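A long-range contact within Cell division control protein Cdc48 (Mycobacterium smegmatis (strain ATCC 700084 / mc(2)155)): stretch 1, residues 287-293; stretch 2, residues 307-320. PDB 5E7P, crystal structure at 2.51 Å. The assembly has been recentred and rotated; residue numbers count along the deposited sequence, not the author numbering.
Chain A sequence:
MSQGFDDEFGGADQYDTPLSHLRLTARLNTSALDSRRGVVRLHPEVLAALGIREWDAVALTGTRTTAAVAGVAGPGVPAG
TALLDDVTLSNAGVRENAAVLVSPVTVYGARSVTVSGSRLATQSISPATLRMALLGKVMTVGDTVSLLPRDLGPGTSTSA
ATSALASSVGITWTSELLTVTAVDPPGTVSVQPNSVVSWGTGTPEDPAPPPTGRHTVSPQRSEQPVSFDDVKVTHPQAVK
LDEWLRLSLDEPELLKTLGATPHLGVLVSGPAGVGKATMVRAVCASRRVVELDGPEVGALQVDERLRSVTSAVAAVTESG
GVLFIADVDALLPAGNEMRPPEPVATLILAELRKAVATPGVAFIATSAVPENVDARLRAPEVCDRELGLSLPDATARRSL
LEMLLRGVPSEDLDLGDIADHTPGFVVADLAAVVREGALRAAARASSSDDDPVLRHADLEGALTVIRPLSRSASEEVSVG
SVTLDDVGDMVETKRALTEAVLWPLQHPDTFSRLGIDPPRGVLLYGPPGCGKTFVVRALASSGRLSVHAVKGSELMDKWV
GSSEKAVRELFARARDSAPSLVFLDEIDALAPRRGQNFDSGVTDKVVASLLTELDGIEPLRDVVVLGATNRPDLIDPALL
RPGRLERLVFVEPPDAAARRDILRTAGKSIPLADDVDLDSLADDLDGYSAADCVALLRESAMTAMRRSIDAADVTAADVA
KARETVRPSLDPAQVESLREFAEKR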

# COMPACT_ATOMS: atom_id res chain seq x y z
N ARG A 287 -2.18 -8.21 28.92
CA ARG A 287 -1.00 -9.06 29.01
C ARG A 287 0.23 -8.19 29.21
O ARG A 287 0.20 -6.99 28.94
CB ARG A 287 -0.83 -9.87 27.73
CG ARG A 287 -2.11 -10.44 27.15
CD ARG A 287 -2.58 -11.65 27.92
NE ARG A 287 -3.84 -12.16 27.41
CZ ARG A 287 -4.49 -13.21 27.92
NH1 ARG A 287 -3.98 -13.86 28.96
NH2 ARG A 287 -5.64 -13.60 27.39
N ARG A 288 1.32 -8.80 29.67
CA ARG A 288 2.61 -8.11 29.64
C ARG A 288 3.24 -8.35 28.27
O ARG A 288 3.29 -9.48 27.78
CB ARG A 288 3.53 -8.55 30.79
CG ARG A 288 4.18 -9.91 30.63
CD ARG A 288 4.99 -10.29 31.87
NE ARG A 288 6.08 -9.36 32.15
CZ ARG A 288 7.33 -9.53 31.74
NH1 ARG A 288 8.26 -8.64 32.05
NH2 ARG A 288 7.66 -10.61 31.03
N VAL A 289 3.68 -7.28 27.64
CA VAL A 289 4.19 -7.39 26.28
C VAL A 289 5.66 -6.99 26.19
O VAL A 289 6.05 -5.90 26.61
CB VAL A 289 3.37 -6.54 25.30
CG1 VAL A 289 3.86 -6.76 23.88
CG2 VAL A 289 1.91 -6.88 25.41
N VAL A 290 6.46 -7.89 25.63
CA VAL A 290 7.84 -7.58 25.31
C VAL A 290 7.89 -7.23 23.83
O VAL A 290 7.68 -8.08 22.97
CB VAL A 290 8.76 -8.77 25.60
CG1 VAL A 290 10.20 -8.43 25.22
CG2 VAL A 290 8.67 -9.16 27.07
N GLU A 291 8.17 -5.96 23.54
CA GLU A 291 8.09 -5.47 22.17
C GLU A 291 9.43 -5.05 21.58
O GLU A 291 10.20 -4.31 22.19
CB GLU A 291 7.10 -4.30 22.08
CG GLU A 291 6.91 -3.76 20.67
CD GLU A 291 5.82 -2.71 20.60
OE1 GLU A 291 5.72 -2.02 19.57
OE2 GLU A 291 5.05 -2.57 21.58
N LEU A 292 9.71 -5.55 20.38
CA LEU A 292 10.85 -5.11 19.59
C LEU A 292 10.34 -4.37 18.37
O LEU A 292 9.34 -4.76 17.77
CB LEU A 292 11.69 -6.31 19.13
CG LEU A 292 12.70 -6.93 20.10
CD1 LEU A 292 13.39 -8.11 19.43
CD2 LEU A 292 13.72 -5.90 20.54
N ASP A 293 11.04 -3.30 18.00
CA ASP A 293 10.76 -2.64 16.73
C ASP A 293 11.61 -3.27 15.65
O ASP A 293 12.82 -3.03 15.58
CB ASP A 293 11.04 -1.13 16.81
CG ASP A 293 10.64 -0.40 15.54
OD1 ASP A 293 9.58 -0.74 14.97
OD2 ASP A 293 11.37 0.51 15.11
N ARG A 307 21.85 -10.43 19.71
CA ARG A 307 21.81 -10.22 21.16
C ARG A 307 20.51 -9.57 21.59
O ARG A 307 19.95 -9.90 22.63
CB ARG A 307 22.99 -9.37 21.62
CG ARG A 307 22.99 -9.08 23.12
CD ARG A 307 23.52 -7.69 23.41
NE ARG A 307 22.96 -6.70 22.49
CZ ARG A 307 21.76 -6.15 22.62
NH1 ARG A 307 21.34 -5.26 21.73
NH2 ARG A 307 20.97 -6.49 23.63
N SER A 308 20.03 -8.63 20.77
CA SER A 308 18.79 -7.92 21.06
C SER A 308 17.58 -8.87 21.08
O SER A 308 16.74 -8.81 21.97
CB SER A 308 18.57 -6.80 20.05
OG SER A 308 17.53 -5.94 20.46
N VAL A 309 17.52 -9.75 20.08
CA VAL A 309 16.46 -10.75 19.99
C VAL A 309 16.57 -11.74 21.15
O VAL A 309 15.56 -12.13 21.74
CB VAL A 309 16.54 -11.52 18.65
CG1 VAL A 309 15.58 -12.70 18.64
CG2 VAL A 309 16.25 -10.58 17.49
N THR A 310 17.80 -12.12 21.48
CA THR A 310 18.07 -13.05 22.57
C THR A 310 17.64 -12.47 23.91
O THR A 310 17.08 -13.17 24.75
CB THR A 310 19.57 -13.40 22.62
OG1 THR A 310 19.97 -13.93 21.35
CG2 THR A 310 19.87 -14.42 23.72
N SER A 311 17.91 -11.18 24.11
CA SER A 311 17.56 -10.50 25.34
C SER A 311 16.04 -10.39 25.48
O SER A 311 15.50 -10.50 26.57
CB SER A 311 18.20 -9.11 25.37
OG SER A 311 17.75 -8.35 26.48
N ALA A 312 15.37 -10.17 24.35
CA ALA A 312 13.92 -10.03 24.33
C ALA A 312 13.23 -11.36 24.61
O ALA A 312 12.20 -11.40 25.28
CB ALA A 312 13.47 -9.46 23.00
N VAL A 313 13.79 -12.44 24.07
CA VAL A 313 13.24 -13.77 24.29
C VAL A 313 13.38 -14.22 25.75
O VAL A 313 12.46 -14.79 26.33
CB VAL A 313 13.89 -14.80 23.34
CG1 VAL A 313 13.57 -16.23 23.77
CG2 VAL A 313 13.44 -14.56 21.91
N ALA A 314 14.54 -13.95 26.34
CA ALA A 314 14.78 -14.31 27.73
C ALA A 314 13.88 -13.51 28.68
O ALA A 314 13.55 -13.98 29.77
CB ALA A 314 16.25 -14.10 28.10
N ALA A 315 13.50 -12.31 28.27
CA ALA A 315 12.65 -11.45 29.08
C ALA A 315 11.20 -11.91 29.06
O ALA A 315 10.50 -11.86 30.08
CB ALA A 315 12.76 -10.01 28.62
N VAL A 316 10.73 -12.36 27.90
CA VAL A 316 9.36 -12.82 27.78
C VAL A 316 9.18 -14.22 28.38
O VAL A 316 8.08 -14.57 28.81
CB VAL A 316 8.87 -12.81 26.31
CG1 VAL A 316 9.46 -13.96 25.52
CG2 VAL A 316 7.34 -12.85 26.26
N THR A 317 10.25 -15.00 28.42
CA THR A 317 10.20 -16.35 28.97
C THR A 317 10.51 -16.35 30.46
O THR A 317 10.39 -17.38 31.13
CB THR A 317 11.16 -17.30 28.25
OG1 THR A 317 12.49 -16.77 28.28
CG2 THR A 317 10.74 -17.50 26.80
N GLU A 318 10.89 -15.19 30.99
CA GLU A 318 11.18 -15.06 32.41
C GLU A 318 9.90 -14.98 33.23
O GLU A 318 9.84 -15.48 34.36
CB GLU A 318 12.05 -13.83 32.68
N SER A 319 8.87 -14.37 32.66
CA SER A 319 7.62 -14.19 33.38
C SER A 319 6.41 -14.65 32.57
O SER A 319 5.32 -14.83 33.11
CB SER A 319 7.45 -12.72 33.79
OG SER A 319 6.79 -12.61 35.04
N GLY A 320 6.61 -14.84 31.27
CA GLY A 320 5.51 -15.21 30.39
C GLY A 320 4.93 -13.97 29.73
O GLY A 320 5.36 -12.85 30.02

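The contact is a strand packed antiparallel against a helix, apolar along most of its length and closed at one end by an arginine that binds backbone carbonyls near the helix C-terminus. The axes of strand 289-293 and the helix that includes residues 307-316 run at 172° and approach to 8.6 Å, so successive helix-facing residues along the strand meet progressively earlier turns of the helix. The alternation of the extended chain decides which residues take part: Arg288, Val290 and Leu292 point toward the helix, whereas Val289 and Glu291 point away and bury no surface against it.

Val290 lies where the backbones come closest, its CA 6.0 Å from the CA of Val316. With chi1 in the t rotamer, the two methyls of Val290 reach different parts of the helix: Val290 CG2 packs 3.7 Å from Val316 CB, while Val290 CG1 lies 4.1 Å from Ala312 CB. The small side chain of Ala312 is shared with the next helix-facing strand residue, since Leu292 CD1 sits 3.8 Å from Ala312 CB. The same methyl, Leu292 CD1, is 4.2 Å from Val309 CG2, and Leu292 CD2 touches Ser308 OG at 3.8 Å, a van der Waals contact with a hydroxyl that is hydrogen-bonded elsewhere in the structure.

At the other end, Arg288 supplies the polar part of the contact. Arg288 NH2 donates a hydrogen bond to Ala315 O (3.2 Å, 158°) and a weak one to Gly320 O (3.4 Å, though nearly linear at 174°). Both acceptors lie at the edge of the guanidinium, near its plane, as suits in-plane N-H donors; Ser319 CB covers one face, 3.5 Å from Arg288 NH2. Gly320 leaves helical geometry with a phi of 95°, where a CB would be jammed against the preceding carbonyl oxygen.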